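Local structure of dihydrodipicolinate synthase (Rhodopseudomonas palustris, 3DZ1) at residues Gly11-Ala16 against Gly42-Thr47; Asp36-Val41 against Cys221-Leu226; Val46-Ile51 against Val79-Ser84. The protein probably catalyses the condensation of pyruvate with aspartate semialdehyde that gives 4-hydroxy-tetrahydrodipicolinate in lysine biosynthesis. All coordinates share one frame; numbering follows the deposited sequence.

Interactions 1 and 3 are neighbouring seams of one parallel beta barrel. They share Val46 and Thr47, because strand 45-48 is bonded to strand 11-15 on one edge and to strand 78-82 on the other. Both are buried and carried by backbone hydrogen bonds, with mostly apolar side chains on the two faces. Interaction 2, though also largely buried, lies farther out in the helical layer, with Val41 and Asp224 partly exposed, and has no direct hydrogen bond between its segments: ring edges, a proline and aliphatic carbons meet beside a bridging water and a carboxylate paired elsewhere. Tyr38 ties the layers together, touching Pro223 in interaction 2 and packing on Ala14 and Val46 of the barrel.

Interaction 1 of 3, residues Gly11-Ala16 against Gly42-Thr47; sequences GTFAIA and GCEGVT
Strands 11-15 and 45-48 are the first two strands of the TIM barrel, joined through helix 28-40 as a beta-alpha-beta unit and paired in parallel here. Gly42 comes first, the positive-phi residue of the Schellman motif that ends that helix. Its carbonyl O accepts from a water that in turn takes the N-H of Thr12, bridging the seam before the strands pair. Cys43 turns SG beside its own backbone N, which brings the sulfur to 4.0 Å from Ala14 CB on the face that Tyr38 covers. At Glu44 the backbone N donates to Thr12 O (2.8 Å), lying in the carbonyl plane. The Glu44 side chain runs out with CG anti to the backbone N and passes its CG 3.8 Å from Phe13 CE1, while OE2 goes on to a hydrogen bond with Ala10 N. Gly45, bare of a side chain, lets the Phe13 ring lie over the strand: Gly45 CA sits 3.7 Å from the centroid of that ring, 21° off the normal, a CH-pi contact. Gly45 O takes the N-H of Ala14, which stands 32° out of the carbonyl plane. Val46 points to the helix side, and its CG1, anti to the backbone N, meets Ala16 CB at 3.7 Å. Thr47 faces the barrel interior with Phe13 and Ile15, close to Met217, predicted to bind pyruvate; its buried OG1 has no polar partner in the model. Its backbone grips residues 11-16 twice: Thr47 N donates to Ala14 O at 2.8 Å, and Thr47 O receives Ala16 N at 2.9 Å, nearly along the C=O axis.

Interaction 2 of 3, residues Asp36-Val41 against Cys221-Leu226; sequences DFYAEV and CFPDML
Two aromatic rings of helix 28-40, Phe37 and Tyr38, both meet residues 221-226 with their edges; nothing from that segment lies over a face of either. Pro223 CG is what they share. It sits 3.7 Å from Phe37 CE2, near the ring plane, and 4.2 Å from Tyr38 CE1, so the proline ring is met by two aromatic edges. At the tip of Phe37, CZ comes within 4.0 Å of Asp224 OD1, again at the edge, with the carboxylate turned 66° from the ring. Asp224 holds CG in the crowded position between its backbone N and carbonyl carbon (chi1 50°), and its OD2 forms a salt bridge with Arg272, whose side chain also touches Phe37. Arg272 and the first turn of helix 223-234, where Asp224 sits, would both be expected to favour the charged carboxylate. The tightest packing is aliphatic: Val41, the first residue past the helix, sets CB 3.5 Å from Asp224 CB, with CG1 and CG2 resting against the same methylene. Beside it, one water donates to both Val41 O and Asp224 O, at 2.8 Å each, joining the two backbones. Phe222 is the N-cap of helix 223-234, and Pro223 and Asp224 open its first turn. The contact thus joins the helix that follows the first barrel strand to the helix that follows the eighth, as befits the closed helical layer around a TIM barrel.

Interaction 3 of 3, residues Val46-Ile51 against Val79-Ser84; sequences VTVLGI and VIVGVS
The second and third strands of the TIM barrel, 45-48 and 78-82, lie in parallel here, the two ends of a beta-alpha-beta unit whose helix is 60-73. On the outward face the valines interlock. With CG1 anti to the carbonyl carbon (chi1 -59°), Val48 puts CG2 in the crowded position between the backbone N and the carbonyl carbon, and this methyl leans across the seam into the dip between two valines of the next strand: 4.2 Å from Val79 CG1 and 3.8 Å from Val81 CG2. Farther along, Leu49 has a positive phi of 66°, and its side chain lies alongside that of Val81, pointing the same way, CD1 against CG1 at 3.6 Å. Helix 60-73 covers Val48 and Leu49, and helix 88-101 reaches Leu49 and Val81. On the barrel's inner face, Ile80 CB faces Thr47 OG1 across the seam, the two side chains crossing obliquely, and Ile80 CD1 continues to the Phe13 ring. Three backbone bonds set the spacing. Ile80 N donates to Val46 O, and Val48 N to Ile80 O nearly along the C=O axis; Gly82 N then reaches Val48 O at 3.0 Å, with an N-H...O angle of 171°. Beyond it the direct bonding stops, though Gly50 CA and Gly82 CA are still 4.9 Å apart; a side chain on Gly82 would point at Gly50. A water bridges the two glycines, donating to Gly82 O at 2.8 Å and accepting from Gly50 N at 3.1 Å.

Interaction 1 of 3, residues Gly11-Ala16 against Gly42-Thr47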
# COMPACT_ATOMS: atom_id res chain seq x y z
N GLY A 11 -28.01 0.90 -20.64
CA GLY A 11 -27.63 -0.05 -21.66
C GLY A 11 -26.20 -0.54 -21.53
O GLY A 11 -25.69 -0.73 -20.43
N THR A 12 -25.55 -0.75 -22.66
CA THR A 12 -24.18 -1.25 -22.65
C THR A 12 -23.19 -0.28 -23.29
O THR A 12 -23.36 0.11 -24.44
CB THR A 12 -24.10 -2.61 -23.37
OG1 THR A 12 -25.01 -3.53 -22.77
CG2 THR A 12 -22.68 -3.18 -23.30
N PHE A 13 -22.18 0.12 -22.52
CA PHE A 13 -21.13 0.99 -23.03
C PHE A 13 -19.88 0.14 -23.16
O PHE A 13 -19.42 -0.45 -22.19
CB PHE A 13 -20.84 2.15 -22.06
CG PHE A 13 -21.74 3.33 -22.25
CD1 PHE A 13 -23.12 3.22 -22.05
CD2 PHE A 13 -21.21 4.57 -22.61
CE1 PHE A 13 -23.95 4.33 -22.22
CE2 PHE A 13 -22.04 5.68 -22.78
CZ PHE A 13 -23.41 5.56 -22.58
N ALA A 14 -19.32 0.06 -24.36
CA ALA A 14 -18.13 -0.75 -24.56
C ALA A 14 -16.85 0.03 -24.24
O ALA A 14 -16.70 1.17 -24.64
CB ALA A 14 -18.08 -1.25 -26.01
N ILE A 15 -15.94 -0.59 -23.49
CA ILE A 15 -14.67 0.06 -23.17
C ILE A 15 -13.73 -0.38 -24.29
O ILE A 15 -13.36 -1.55 -24.38
CB ILE A 15 -14.11 -0.40 -21.82
CG1 ILE A 15 -15.12 -0.11 -20.71
CG2 ILE A 15 -12.80 0.35 -21.54
CD1 ILE A 15 -14.70 -0.60 -19.34
N ALA A 16 -13.35 0.57 -25.13
CA ALA A 16 -12.49 0.28 -26.27
C ALA A 16 -11.00 0.27 -26.03
O ALA A 16 -10.43 1.18 -25.43
CB ALA A 16 -12.81 1.27 -27.40
N GLY A 42 -25.70 -3.01 -30.86
CA GLY A 42 -26.58 -2.41 -29.86
C GLY A 42 -25.97 -1.65 -28.69
O GLY A 42 -26.69 -1.34 -27.74
N CYS A 43 -24.68 -1.36 -28.74
CA CYS A 43 -24.04 -0.60 -27.66
C CYS A 43 -24.56 0.84 -27.68
O CYS A 43 -24.75 1.41 -28.75
CB CYS A 43 -22.52 -0.61 -27.82
SG CYS A 43 -21.72 -2.19 -27.46
N GLU A 44 -24.79 1.41 -26.50
CA GLU A 44 -25.28 2.78 -26.41
C GLU A 44 -24.13 3.78 -26.39
O GLU A 44 -24.31 4.96 -26.68
CB GLU A 44 -26.13 2.96 -25.14
CG GLU A 44 -26.60 4.39 -24.92
CD GLU A 44 -27.80 4.50 -23.99
OE1 GLU A 44 -28.81 3.81 -24.25
OE2 GLU A 44 -27.73 5.27 -23.00
N GLY A 45 -22.94 3.30 -26.04
CA GLY A 45 -21.81 4.19 -25.99
C GLY A 45 -20.48 3.48 -25.98
O GLY A 45 -20.41 2.25 -25.96
N VAL A 46 -19.41 4.27 -26.00
CA VAL A 46 -18.06 3.73 -26.00
C VAL A 46 -17.19 4.59 -25.10
O VAL A 46 -17.28 5.82 -25.12
CB VAL A 46 -17.46 3.75 -27.44
CG1 VAL A 46 -16.11 3.03 -27.45
CG2 VAL A 46 -18.43 3.08 -28.41
N THR A 47 -16.35 3.95 -24.29
CA THR A 47 -15.43 4.67 -23.41
C THR A 47 -14.05 4.44 -24.00
O THR A 47 -13.68 3.31 -24.32
CB THR A 47 -15.53 4.13 -21.97
OG1 THR A 47 -16.86 4.37 -21.48
CG2 THR A 47 -14.53 4.86 -21.06
O HOH W 1 -27.12 -0.86 -25.15

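Interaction 2 of 3, residues Asp36-Val41 against Cys221-Leu226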
# COMPACT_ATOMS: atom_id res chain seq x y z
N ASP A 36 -17.72 0.60 -35.49
CA ASP A 36 -18.86 0.14 -36.28
C ASP A 36 -19.48 -1.08 -35.64
O ASP A 36 -20.70 -1.26 -35.62
CB ASP A 36 -18.43 -0.20 -37.71
CG ASP A 36 -17.95 1.01 -38.48
OD1 ASP A 36 -18.35 2.14 -38.12
OD2 ASP A 36 -17.20 0.83 -39.46
N PHE A 37 -18.61 -1.95 -35.12
CA PHE A 37 -19.03 -3.17 -34.45
C PHE A 37 -19.91 -2.85 -33.24
O PHE A 37 -21.02 -3.36 -33.12
CB PHE A 37 -17.80 -3.96 -34.00
CG PHE A 37 -18.13 -5.16 -33.16
CD1 PHE A 37 -18.77 -6.26 -33.72
CD2 PHE A 37 -17.85 -5.17 -31.80
CE1 PHE A 37 -19.13 -7.36 -32.93
CE2 PHE A 37 -18.19 -6.26 -31.01
CZ PHE A 37 -18.84 -7.36 -31.57
N TYR A 38 -19.39 -2.02 -32.34
CA TYR A 38 -20.14 -1.65 -31.14
C TYR A 38 -21.53 -1.11 -31.48
O TYR A 38 -22.51 -1.43 -30.80
CB TYR A 38 -19.39 -0.59 -30.33
CG TYR A 38 -18.02 -1.01 -29.84
CD1 TYR A 38 -17.80 -2.28 -29.30
CD2 TYR A 38 -16.95 -0.11 -29.87
CE1 TYR A 38 -16.55 -2.64 -28.80
CE2 TYR A 38 -15.70 -0.46 -29.37
CZ TYR A 38 -15.50 -1.72 -28.84
OH TYR A 38 -14.27 -2.06 -28.33
N ALA A 39 -21.62 -0.26 -32.50
CA ALA A 39 -22.89 0.32 -32.89
C ALA A 39 -23.80 -0.77 -33.45
O ALA A 39 -24.98 -0.86 -33.09
CB ALA A 39 -22.69 1.39 -33.95
N GLU A 40 -23.23 -1.62 -34.30
CA GLU A 40 -23.97 -2.70 -34.93
C GLU A 40 -24.63 -3.66 -33.94
O GLU A 40 -25.74 -4.14 -34.18
CB GLU A 40 -23.04 -3.49 -35.86
CG GLU A 40 -23.70 -4.61 -36.62
CD GLU A 40 -22.68 -5.46 -37.38
OE1 GLU A 40 -21.80 -6.06 -36.72
OE2 GLU A 40 -22.76 -5.52 -38.62
N VAL A 41 -23.95 -3.94 -32.84
CA VAL A 41 -24.48 -4.88 -31.86
C VAL A 41 -25.36 -4.30 -30.75
O VAL A 41 -25.73 -5.00 -29.81
CB VAL A 41 -23.34 -5.71 -31.20
CG1 VAL A 41 -22.55 -6.43 -32.29
CG2 VAL A 41 -22.44 -4.82 -30.36
N CYS A 221 -14.71 -9.02 -24.24
CA CYS A 221 -14.62 -9.27 -25.68
C CYS A 221 -15.92 -9.66 -26.39
O CYS A 221 -15.92 -9.85 -27.61
CB CYS A 221 -13.52 -10.30 -25.98
SG CYS A 221 -13.66 -11.87 -25.12
N PHE A 222 -17.00 -9.80 -25.64
CA PHE A 222 -18.30 -10.11 -26.23
C PHE A 222 -19.31 -9.09 -25.72
O PHE A 222 -20.29 -9.44 -25.06
CB PHE A 222 -18.74 -11.53 -25.89
CG PHE A 222 -18.08 -12.58 -26.74
CD1 PHE A 222 -18.58 -12.88 -28.01
CD2 PHE A 222 -16.94 -13.23 -26.30
CE1 PHE A 222 -17.94 -13.82 -28.82
CE2 PHE A 222 -16.29 -14.17 -27.10
CZ PHE A 222 -16.80 -14.47 -28.37
N PRO A 223 -19.08 -7.80 -26.02
CA PRO A 223 -20.01 -6.77 -25.56
C PRO A 223 -21.37 -7.02 -26.17
O PRO A 223 -22.40 -6.67 -25.59
CB PRO A 223 -19.36 -5.48 -26.05
CG PRO A 223 -18.67 -5.91 -27.31
CD PRO A 223 -18.05 -7.23 -26.90
N ASP A 224 -21.38 -7.65 -27.35
CA ASP A 224 -22.62 -7.96 -28.04
C ASP A 224 -23.49 -8.89 -27.21
O ASP A 224 -24.72 -8.76 -27.20
CB ASP A 224 -22.32 -8.55 -29.44
CG ASP A 224 -21.30 -9.69 -29.41
OD1 ASP A 224 -20.30 -9.61 -28.67
OD2 ASP A 224 -21.49 -10.67 -30.17
N MSE A 225 -22.87 -9.82 -26.48
CA MSE A 225 -23.64 -10.74 -25.65
C MSE A 225 -24.07 -10.11 -24.33
O MSE A 225 -25.10 -10.47 -23.78
CB MSE A 225 -22.86 -12.03 -25.41
CG MSE A 225 -22.63 -12.85 -26.68
SE MSE A 225 -24.28 -13.36 -27.61
CE MSE A 225 -24.34 -11.95 -28.92
N LEU A 226 -23.27 -9.19 -23.80
CA LEU A 226 -23.67 -8.54 -22.55
C LEU A 226 -24.84 -7.59 -22.84
O LEU A 226 -25.62 -7.27 -21.95
CB LEU A 226 -22.49 -7.78 -21.93
CG LEU A 226 -21.32 -8.67 -21.46
CD1 LEU A 226 -20.37 -7.84 -20.61
CD2 LEU A 226 -21.85 -9.85 -20.65
O HOH W 2 -26.15 -7.71 -29.35

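Interaction 3 of 3, residues Val46-Ile51 against Val79-Ser84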
# COMPACT_ATOMS: atom_id res chain seq x y z
N VAL A 46 -19.41 4.27 -26.00
CA VAL A 46 -18.06 3.73 -26.00
C VAL A 46 -17.19 4.59 -25.10
O VAL A 46 -17.28 5.82 -25.12
CB VAL A 46 -17.46 3.75 -27.44
CG1 VAL A 46 -16.11 3.03 -27.45
CG2 VAL A 46 -18.43 3.08 -28.41
N THR A 47 -16.35 3.95 -24.29
CA THR A 47 -15.43 4.67 -23.41
C THR A 47 -14.05 4.44 -24.00
O THR A 47 -13.68 3.31 -24.32
CB THR A 47 -15.53 4.13 -21.97
OG1 THR A 47 -16.86 4.37 -21.48
CG2 THR A 47 -14.53 4.86 -21.06
N VAL A 48 -13.28 5.52 -24.15
CA VAL A 48 -11.96 5.41 -24.75
C VAL A 48 -10.82 5.93 -23.88
O VAL A 48 -11.04 6.67 -22.92
CB VAL A 48 -11.91 6.14 -26.11
CG1 VAL A 48 -12.93 5.54 -27.06
CG2 VAL A 48 -12.17 7.62 -25.93
N LEU A 49 -9.60 5.55 -24.26
CA LEU A 49 -8.39 5.94 -23.55
C LEU A 49 -8.36 5.33 -22.15
O LEU A 49 -8.87 4.23 -21.95
CB LEU A 49 -8.27 7.47 -23.48
CG LEU A 49 -8.13 8.13 -24.86
CD1 LEU A 49 -7.91 9.63 -24.70
CD2 LEU A 49 -6.96 7.51 -25.61
N GLY A 50 -7.76 6.02 -21.20
CA GLY A 50 -7.67 5.47 -19.86
C GLY A 50 -6.75 4.25 -19.85
O GLY A 50 -6.12 3.93 -20.86
N ILE A 51 -6.68 3.57 -18.71
CA ILE A 51 -5.83 2.39 -18.57
C ILE A 51 -6.12 1.28 -19.58
O ILE A 51 -5.20 0.78 -20.23
CB ILE A 51 -5.96 1.79 -17.15
CG1 ILE A 51 -5.54 2.83 -16.11
CG2 ILE A 51 -5.11 0.53 -17.03
CD1 ILE A 51 -4.13 3.35 -16.31
N VAL A 79 -19.77 8.98 -26.67
CA VAL A 79 -18.40 8.56 -26.38
C VAL A 79 -17.86 9.26 -25.15
O VAL A 79 -17.88 10.49 -25.05
CB VAL A 79 -17.46 8.82 -27.58
CG1 VAL A 79 -16.02 8.54 -27.19
CG2 VAL A 79 -17.86 7.93 -28.74
N ILE A 80 -17.36 8.47 -24.20
CA ILE A 80 -16.81 8.98 -22.96
C ILE A 80 -15.29 8.85 -23.00
O ILE A 80 -14.76 7.78 -23.27
CB ILE A 80 -17.36 8.18 -21.77
CG1 ILE A 80 -18.88 8.34 -21.71
CG2 ILE A 80 -16.73 8.67 -20.47
CD1 ILE A 80 -19.55 7.34 -20.82
N VAL A 81 -14.59 9.94 -22.74
CA VAL A 81 -13.13 9.91 -22.77
C VAL A 81 -12.56 9.94 -21.35
O VAL A 81 -12.93 10.78 -20.54
CB VAL A 81 -12.57 11.12 -23.55
CG1 VAL A 81 -11.04 11.02 -23.63
CG2 VAL A 81 -13.18 11.15 -24.95
N GLY A 82 -11.69 8.98 -21.06
CA GLY A 82 -11.07 8.94 -19.74
C GLY A 82 -10.08 10.08 -19.69
O GLY A 82 -9.25 10.20 -20.59
N VAL A 83 -10.16 10.93 -18.67
CA VAL A 83 -9.24 12.05 -18.56
C VAL A 83 -8.42 12.02 -17.27
O VAL A 83 -7.73 12.99 -16.96
CB VAL A 83 -9.97 13.41 -18.65
CG1 VAL A 83 -10.67 13.54 -19.99
CG2 VAL A 83 -10.97 13.55 -17.51
N SER A 84 -8.49 10.92 -16.53
CA SER A 84 -7.73 10.79 -15.30
C SER A 84 -6.27 11.10 -15.63
O SER A 84 -5.74 10.62 -16.62
CB SER A 84 -7.85 9.37 -14.74
OG SER A 84 -9.21 9.05 -14.48
O HOH W 3 -6.79 8.98 -20.75